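Local coordinates for periplasmic binding protein (Agrobacterium tumefaciens str. B6, PDB 5L9G) that binds the opine mannopine and, as a periplasmic binding protein of the ABC-transporter type, probably delivers it to a membrane permease for uptake, at residues A141-V146 against V220-T225; M162-A167 against V318-D323; T172-V177 against F244-L249. All coordinates share one frame; numbering follows the deposited sequence.

In the fold
The first segments of contacts 1, 2 and 3 follow one another between residues 141 and 177, and their partners come in the order 1, 3, 2, at 220-225, 244-249 and 318-323; thus the loop that contact 3 closes lies wholly within that of contact 2, while contact 1 alternates with both. Contacts 2 and 3 nearly coincide, their centres about 5 Å apart, because strands 320-321 and 240-256 are parallel neighbours in one mixed sheet. Contact 1 lies about 14 and 15 Å from their centres, on strand 222-226 of that sheet, and touches contact 2 through I224 and F144. Helices 140-144 and 162-169 are thereby fastened to the sheet of the mannopine-binding protein.

Contact 1: A141-V146 against V220-T225; sequences ADFFDV and VDMIIT
F143 pushes its ring between M222 and I224, which reach it from opposite faces. CG1 of I224 stands over one face, 3.7 Å from the ring centroid and 18° off the normal, a CH-pi contact displaced toward the CE2-CZ rim, and its CD1 continues over the other rim to 3.7 Å from F143 CE1. Across the ring, SD of M222 makes a Met-aromatic contact 4.0 Å from the centroid, leaning toward CD2. Between the two, the backbone N of I223 meets the edge in the plane of the ring, 3.6 Å from F143 CE2.

Two torsions set up this sandwich. F143 holds CG anti to its backbone N (chi1 -170°), which carries the ring out from helix 140-144 toward the strand. M222 bends at chi3 (81°) after an extended chi2, and its sulfur slides back along the phenylalanine, opposite to the ring's own direction. Strand alternation does the rest: M222 and I224 face the helix while I223 turns the other way, onto W205 and helix 208-216. Outside the sandwich, L155 of strand 153-156 also touches the F143 side chain, and F149 packs on M222.

No hydrogen bond crosses between the segments, and the polar groups look elsewhere: F143 O takes a bond from R153 NE, D142 OD2 one from K138 N, and D221 bonds to T131 and K152. Helix 140-144 is therefore held against strand 222-226 by dispersion and by the fit of one buried aromatic ring between a thioether and an aliphatic branch.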
# COMPACT_ATOMS: atom_id res chain seq x y z
N ALA A 141 -0.13 -20.42 0.16
CA ALA A 141 0.47 -21.77 0.07
C ALA A 141 0.67 -22.08 -1.43
O ALA A 141 1.77 -22.47 -1.82
CB ALA A 141 -0.45 -22.81 0.73
N ASP A 142 -0.34 -21.80 -2.27
CA ASP A 142 -0.29 -22.02 -3.73
C ASP A 142 0.79 -21.15 -4.36
O ASP A 142 1.55 -21.64 -5.20
CB ASP A 142 -1.64 -21.70 -4.39
CG ASP A 142 -2.77 -22.68 -4.20
OD1 ASP A 142 -2.50 -23.81 -3.73
OD2 ASP A 142 -3.91 -22.36 -4.62
N PHE A 143 0.86 -19.86 -3.98
CA PHE A 143 1.84 -18.92 -4.53
C PHE A 143 3.27 -19.47 -4.31
O PHE A 143 4.11 -19.38 -5.21
CB PHE A 143 1.70 -17.55 -3.87
CG PHE A 143 2.51 -16.48 -4.56
CD1 PHE A 143 3.83 -16.22 -4.18
CD2 PHE A 143 1.95 -15.73 -5.59
CE1 PHE A 143 4.58 -15.23 -4.83
CE2 PHE A 143 2.70 -14.72 -6.22
CZ PHE A 143 4.01 -14.50 -5.86
N PHE A 144 3.53 -20.04 -3.12
CA PHE A 144 4.87 -20.53 -2.77
C PHE A 144 5.13 -21.95 -3.25
O PHE A 144 6.24 -22.45 -3.09
CB PHE A 144 5.08 -20.40 -1.24
CG PHE A 144 5.42 -19.00 -0.76
CD1 PHE A 144 4.47 -17.97 -0.82
CD2 PHE A 144 6.66 -18.72 -0.20
CE1 PHE A 144 4.78 -16.68 -0.36
CE2 PHE A 144 6.96 -17.44 0.27
CZ PHE A 144 6.02 -16.42 0.17
N ASP A 145 4.12 -22.58 -3.86
CA ASP A 145 4.22 -23.98 -4.31
C ASP A 145 4.71 -24.05 -5.75
O ASP A 145 3.90 -24.11 -6.69
CB ASP A 145 2.89 -24.71 -4.12
CG ASP A 145 3.00 -26.23 -4.23
OD1 ASP A 145 3.99 -26.71 -4.84
OD2 ASP A 145 2.09 -26.93 -3.74
N VAL A 146 6.04 -24.11 -5.92
CA VAL A 146 6.70 -24.13 -7.23
C VAL A 146 6.51 -25.48 -7.95
O VAL A 146 6.56 -25.54 -9.18
CB VAL A 146 8.19 -23.69 -7.12
CG1 VAL A 146 8.88 -23.67 -8.48
CG2 VAL A 146 8.29 -22.31 -6.47
N VAL A 220 5.62 -11.99 -16.03
CA VAL A 220 5.61 -12.83 -14.82
C VAL A 220 4.46 -13.81 -14.93
O VAL A 220 3.50 -13.55 -15.66
CB VAL A 220 5.55 -12.00 -13.50
CG1 VAL A 220 6.77 -11.09 -13.38
CG2 VAL A 220 4.25 -11.21 -13.38
N ASP A 221 4.51 -14.91 -14.14
CA ASP A 221 3.41 -15.88 -14.12
C ASP A 221 2.47 -15.61 -12.97
O ASP A 221 1.28 -15.90 -13.04
CB ASP A 221 3.95 -17.32 -14.13
CG ASP A 221 4.72 -17.61 -15.41
OD1 ASP A 221 4.19 -17.29 -16.50
OD2 ASP A 221 5.86 -18.08 -15.31
N MET A 222 3.00 -15.07 -11.89
CA MET A 222 2.19 -14.71 -10.72
C MET A 222 2.93 -13.61 -9.98
O MET A 222 4.15 -13.50 -10.11
CB MET A 222 1.88 -15.91 -9.82
CG MET A 222 3.13 -16.60 -9.29
SD MET A 222 2.66 -18.00 -8.23
CE MET A 222 2.29 -19.30 -9.47
N ILE A 223 2.19 -12.79 -9.23
CA ILE A 223 2.77 -11.61 -8.56
C ILE A 223 1.95 -11.27 -7.34
O ILE A 223 0.72 -11.42 -7.34
CB ILE A 223 2.82 -10.40 -9.57
CG1 ILE A 223 3.42 -9.12 -8.96
CG2 ILE A 223 1.42 -10.07 -10.21
CD1 ILE A 223 3.71 -8.02 -10.00
N ILE A 224 2.64 -10.81 -6.30
CA ILE A 224 1.97 -10.23 -5.15
C ILE A 224 2.16 -8.72 -5.31
O ILE A 224 3.29 -8.22 -5.27
CB ILE A 224 2.47 -10.71 -3.77
CG1 ILE A 224 2.30 -12.24 -3.61
CG2 ILE A 224 1.70 -9.95 -2.66
CD1 ILE A 224 3.13 -12.85 -2.47
N THR A 225 1.05 -8.01 -5.53
CA THR A 225 1.10 -6.54 -5.66
C THR A 225 -0.27 -5.95 -5.23
O THR A 225 -1.14 -6.67 -4.73
CB THR A 225 1.62 -6.09 -7.07
OG1 THR A 225 1.90 -4.68 -7.06
CG2 THR A 225 0.65 -6.44 -8.20

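Contact 2: M162-A167 against V318-D323; sequences MIEAAA and VQYSVD
E164 of helix 162-169 lies crosswise to Y320, the two side chains at about a right angle and the carboxylate plane turned 52° from the ring plane. Its CB faces the phenol end of the tyrosine, 3.8 Å from Y320 CZ; the still shorter approach to the hydroxyl is too close in the model to be relied on. CG passes the same oxygen, 3.5 Å from Y320 OH. A bend at chi2 (96°) turns CD aside, 4.1 Å from Y320 OH, and takes the carboxylate past the tyrosine rather than into it.

At the tip the two oxygens part company. OE1 comes within 4.4 Å of V322 CG2, a distant touch of oxygen on methyl, but its stronger partners are Y178 OH and the indole NE1 of W327, both hydrogen-bonded to it. OE2 turns back to the start of its own helix and accepts a hydrogen bond from G161 N. Three bonds thus grip this buried carboxylate, and the indole and backbone N-H groups would probably favour its negative form. Y178 is itself positioned by a bond between its OH and D323 N, which ties the second segment to the same small network.

V322, just past the strand, has its side chain about 9 Å from mannopine and about 7 Å from a calcium ion, which places this end of the contact near the bound ligand. Helix 162-169 sits here between helix 184-197, onto which I163 and A166 pack, and the neighbouring parallel strands 240-256 and 320-321. Helix 177-180 supplies V177 and Y178 as further neighbours.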
# COMPACT_ATOMS: atom_id res chain seq x y z
N MET A 162 5.06 -8.85 2.44
CA MET A 162 5.92 -9.95 1.95
C MET A 162 6.30 -10.93 3.06
O MET A 162 6.25 -12.15 2.84
CB MET A 162 7.16 -9.40 1.23
CG MET A 162 6.84 -8.33 0.16
SD MET A 162 5.82 -8.99 -1.20
CE MET A 162 4.40 -7.95 -1.08
N ILE A 163 6.66 -10.42 4.26
CA ILE A 163 7.00 -11.27 5.42
C ILE A 163 5.74 -12.06 5.83
O ILE A 163 5.82 -13.26 6.06
CB ILE A 163 7.54 -10.42 6.62
CG1 ILE A 163 8.76 -9.52 6.22
CG2 ILE A 163 7.85 -11.30 7.85
CD1 ILE A 163 10.06 -10.23 5.75
N GLU A 164 4.60 -11.36 5.91
CA GLU A 164 3.31 -11.95 6.28
C GLU A 164 2.88 -13.01 5.27
O GLU A 164 2.29 -14.02 5.68
CB GLU A 164 2.23 -10.87 6.42
CG GLU A 164 2.51 -9.83 7.50
CD GLU A 164 3.16 -8.55 6.97
OE1 GLU A 164 2.83 -7.46 7.50
OE2 GLU A 164 4.01 -8.64 6.06
N ALA A 165 3.17 -12.78 3.95
CA ALA A 165 2.84 -13.73 2.87
C ALA A 165 3.52 -15.08 3.16
O ALA A 165 2.88 -16.11 3.05
CB ALA A 165 3.30 -13.18 1.51
N ALA A 166 4.79 -15.04 3.58
CA ALA A 166 5.56 -16.24 3.92
C ALA A 166 4.95 -16.95 5.14
O ALA A 166 4.83 -18.18 5.10
CB ALA A 166 7.01 -15.88 4.18
N ALA A 167 4.53 -16.18 6.18
CA ALA A 167 3.88 -16.75 7.38
C ALA A 167 2.60 -17.50 6.95
O ALA A 167 2.42 -18.65 7.33
CB ALA A 167 3.53 -15.65 8.37
N VAL A 318 -11.94 -12.63 3.68
CA VAL A 318 -10.86 -13.53 3.26
C VAL A 318 -9.47 -12.88 3.38
O VAL A 318 -8.47 -13.47 2.93
CB VAL A 318 -11.10 -14.13 1.86
CG1 VAL A 318 -12.35 -15.02 1.87
CG2 VAL A 318 -11.18 -13.04 0.77
N GLN A 319 -9.42 -11.71 4.03
CA GLN A 319 -8.19 -10.95 4.23
C GLN A 319 -7.85 -10.87 5.72
O GLN A 319 -8.59 -11.35 6.58
CB GLN A 319 -8.36 -9.50 3.67
CG GLN A 319 -8.48 -9.44 2.16
CD GLN A 319 -8.57 -8.02 1.69
OE1 GLN A 319 -7.55 -7.32 1.57
NE2 GLN A 319 -9.80 -7.52 1.52
N TYR A 320 -6.71 -10.28 6.02
CA TYR A 320 -6.31 -9.97 7.39
C TYR A 320 -5.75 -8.54 7.29
O TYR A 320 -5.22 -8.17 6.23
CB TYR A 320 -5.27 -10.98 7.93
CG TYR A 320 -3.91 -10.80 7.29
CD1 TYR A 320 -3.67 -11.26 5.99
CD2 TYR A 320 -2.91 -10.07 7.92
CE1 TYR A 320 -2.46 -11.01 5.36
CE2 TYR A 320 -1.71 -9.80 7.28
CZ TYR A 320 -1.48 -10.30 6.01
OH TYR A 320 -0.30 -10.03 5.38
N SER A 321 -5.89 -7.74 8.35
CA SER A 321 -5.40 -6.35 8.34
C SER A 321 -3.92 -6.26 8.67
O SER A 321 -3.43 -7.00 9.53
CB SER A 321 -6.20 -5.48 9.30
OG SER A 321 -7.50 -5.22 8.81
N VAL A 322 -3.21 -5.31 8.02
CA VAL A 322 -1.80 -5.05 8.37
C VAL A 322 -1.76 -4.64 9.86
O VAL A 322 -2.70 -3.99 10.33
CB VAL A 322 -1.15 -3.97 7.43
CG1 VAL A 322 -1.84 -2.61 7.56
CG2 VAL A 322 0.36 -3.84 7.64
N ASP A 323 -0.70 -5.01 10.59
CA ASP A 323 -0.59 -4.62 11.98
C ASP A 323 0.55 -3.64 12.15
O ASP A 323 1.71 -4.05 12.18
CB ASP A 323 -0.44 -5.83 12.93
CG ASP A 323 -0.49 -5.49 14.42
OD1 ASP A 323 -0.59 -4.27 14.76
OD2 ASP A 323 -0.40 -6.42 15.23

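Contact 3: T172-V177 against F244-L249; sequences TPRDKV and FNDAQL
R174 sends one terminal nitrogen, NH1, to both N245 and D246. Its bond to D246 OD1 is the firmer of the two: 2.9 Å from R174 NH1, with an N-H...O angle of 147°, and part of a salt bridge. The carboxylate oxygen is met from above its own plane, 49° out of it, yet stays near the plane of the guanidinium edge. From the same NH1, the bond to N245 OD1 is equally short at 2.9 Å but weak, because it bends to 127°; the amide stands nearly perpendicular to the guanidinium. A turn at chi3 brings NH1 round to these acceptors after CG and CD have passed D246 OD1, with R174 CG 3.5 Å from it.

The other polar atoms of the N245 and D246 side chains, ND2 and OD2, find partners at the start of helix 140-144 and just before it. N245 ND2 donates to K138 O, and D246 OD2 accepts from M140 N, so the two residues join the arginine loop to that helix start. Within the loop, K176 N is bonded to P173 O at 2.8 Å; T172 OG1 is bonded to A167 O of helix 162-169.

Both acceptors occupy the middle of a type II beta turn, closed by A247 N to F244 O at 3.0 Å, with D246 in the positive-phi place. This is a salt bridge at a strand corner: strand 240-256 turns here before running on beside strand 320-321, and the arginine clasps the corner to the loop between helices 162-169 and 177-180.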
# COMPACT_ATOMS: atom_id res chain seq x y z
N THR A 172 0.01 -20.63 8.56
CA THR A 172 -0.49 -19.82 9.66
C THR A 172 -1.90 -19.32 9.32
O THR A 172 -2.07 -18.71 8.28
CB THR A 172 0.46 -18.63 9.93
OG1 THR A 172 1.78 -19.11 10.12
CG2 THR A 172 0.03 -17.80 11.13
N PRO A 173 -2.91 -19.53 10.20
CA PRO A 173 -4.25 -18.98 9.90
C PRO A 173 -4.18 -17.44 9.80
O PRO A 173 -3.35 -16.81 10.48
CB PRO A 173 -5.10 -19.45 11.08
CG PRO A 173 -4.33 -20.57 11.72
CD PRO A 173 -2.89 -20.23 11.50
N ARG A 174 -5.00 -16.84 8.91
CA ARG A 174 -5.02 -15.38 8.70
C ARG A 174 -5.13 -14.58 9.98
O ARG A 174 -4.50 -13.53 10.10
CB ARG A 174 -6.13 -14.98 7.72
CG ARG A 174 -5.79 -15.28 6.28
CD ARG A 174 -6.82 -14.73 5.33
NE ARG A 174 -8.11 -15.44 5.38
CZ ARG A 174 -8.49 -16.38 4.52
NH1 ARG A 174 -7.68 -16.78 3.56
NH2 ARG A 174 -9.70 -16.92 4.62
N ASP A 175 -5.94 -15.06 10.95
CA ASP A 175 -6.14 -14.35 12.21
C ASP A 175 -4.96 -14.51 13.20
O ASP A 175 -5.00 -13.93 14.30
CB ASP A 175 -7.48 -14.77 12.84
CG ASP A 175 -7.61 -16.23 13.26
OD1 ASP A 175 -6.86 -17.09 12.71
OD2 ASP A 175 -8.48 -16.53 14.11
N LYS A 176 -3.93 -15.31 12.83
CA LYS A 176 -2.76 -15.58 13.68
C LYS A 176 -1.42 -15.12 13.04
O LYS A 176 -0.35 -15.40 13.59
CB LYS A 176 -2.68 -17.08 14.06
CG LYS A 176 -3.92 -17.63 14.75
CD LYS A 176 -3.76 -17.70 16.26
CE LYS A 176 -4.95 -18.35 16.93
NZ LYS A 176 -6.12 -17.43 17.01
N VAL A 177 -1.47 -14.43 11.89
CA VAL A 177 -0.25 -13.97 11.22
C VAL A 177 0.75 -13.30 12.18
O VAL A 177 1.93 -13.66 12.21
CB VAL A 177 -0.57 -13.03 10.01
CG1 VAL A 177 0.69 -12.33 9.49
CG2 VAL A 177 -1.24 -13.80 8.88
N PHE A 244 -8.85 -12.01 -3.60
CA PHE A 244 -8.59 -11.31 -2.34
C PHE A 244 -8.24 -12.36 -1.25
O PHE A 244 -7.94 -11.96 -0.12
CB PHE A 244 -9.82 -10.49 -1.89
CG PHE A 244 -9.99 -9.20 -2.66
CD1 PHE A 244 -9.32 -8.05 -2.27
CD2 PHE A 244 -10.84 -9.14 -3.76
CE1 PHE A 244 -9.49 -6.84 -2.99
CE2 PHE A 244 -11.00 -7.95 -4.47
CZ PHE A 244 -10.32 -6.81 -4.09
N ASN A 245 -8.31 -13.68 -1.58
CA ASN A 245 -7.97 -14.72 -0.59
C ASN A 245 -6.52 -14.56 -0.14
O ASN A 245 -5.63 -14.45 -0.99
CB ASN A 245 -8.18 -16.13 -1.15
CG ASN A 245 -8.10 -17.18 -0.07
OD1 ASN A 245 -8.87 -17.16 0.90
ND2 ASN A 245 -7.08 -18.03 -0.14
N ASP A 246 -6.29 -14.49 1.19
CA ASP A 246 -4.96 -14.29 1.80
C ASP A 246 -4.35 -12.92 1.51
O ASP A 246 -3.15 -12.71 1.72
CB ASP A 246 -3.96 -15.40 1.39
CG ASP A 246 -4.11 -16.70 2.15
OD1 ASP A 246 -4.79 -16.70 3.21
OD2 ASP A 246 -3.52 -17.70 1.70
N ALA A 247 -5.17 -11.96 1.03
CA ALA A 247 -4.63 -10.62 0.78
C ALA A 247 -4.50 -9.85 2.12
O ALA A 247 -5.19 -10.16 3.10
CB ALA A 247 -5.51 -9.86 -0.20
N GLN A 248 -3.61 -8.87 2.15
CA GLN A 248 -3.43 -8.02 3.32
C GLN A 248 -4.20 -6.73 3.07
O GLN A 248 -3.99 -6.07 2.05
CB GLN A 248 -1.95 -7.71 3.55
CG GLN A 248 -1.70 -6.82 4.78
CD GLN A 248 -0.23 -6.52 4.92
OE1 GLN A 248 0.45 -7.17 5.67
NE2 GLN A 248 0.32 -5.66 4.12
N LEU A 249 -5.09 -6.37 4.02
CA LEU A 249 -5.88 -5.14 3.94
C LEU A 249 -5.02 -4.02 4.52
O LEU A 249 -4.69 -4.03 5.71
CB LEU A 249 -7.21 -5.33 4.72
CG LEU A 249 -8.15 -4.11 4.87
CD1 LEU A 249 -8.55 -3.55 3.53
CD2 LEU A 249 -9.40 -4.50 5.66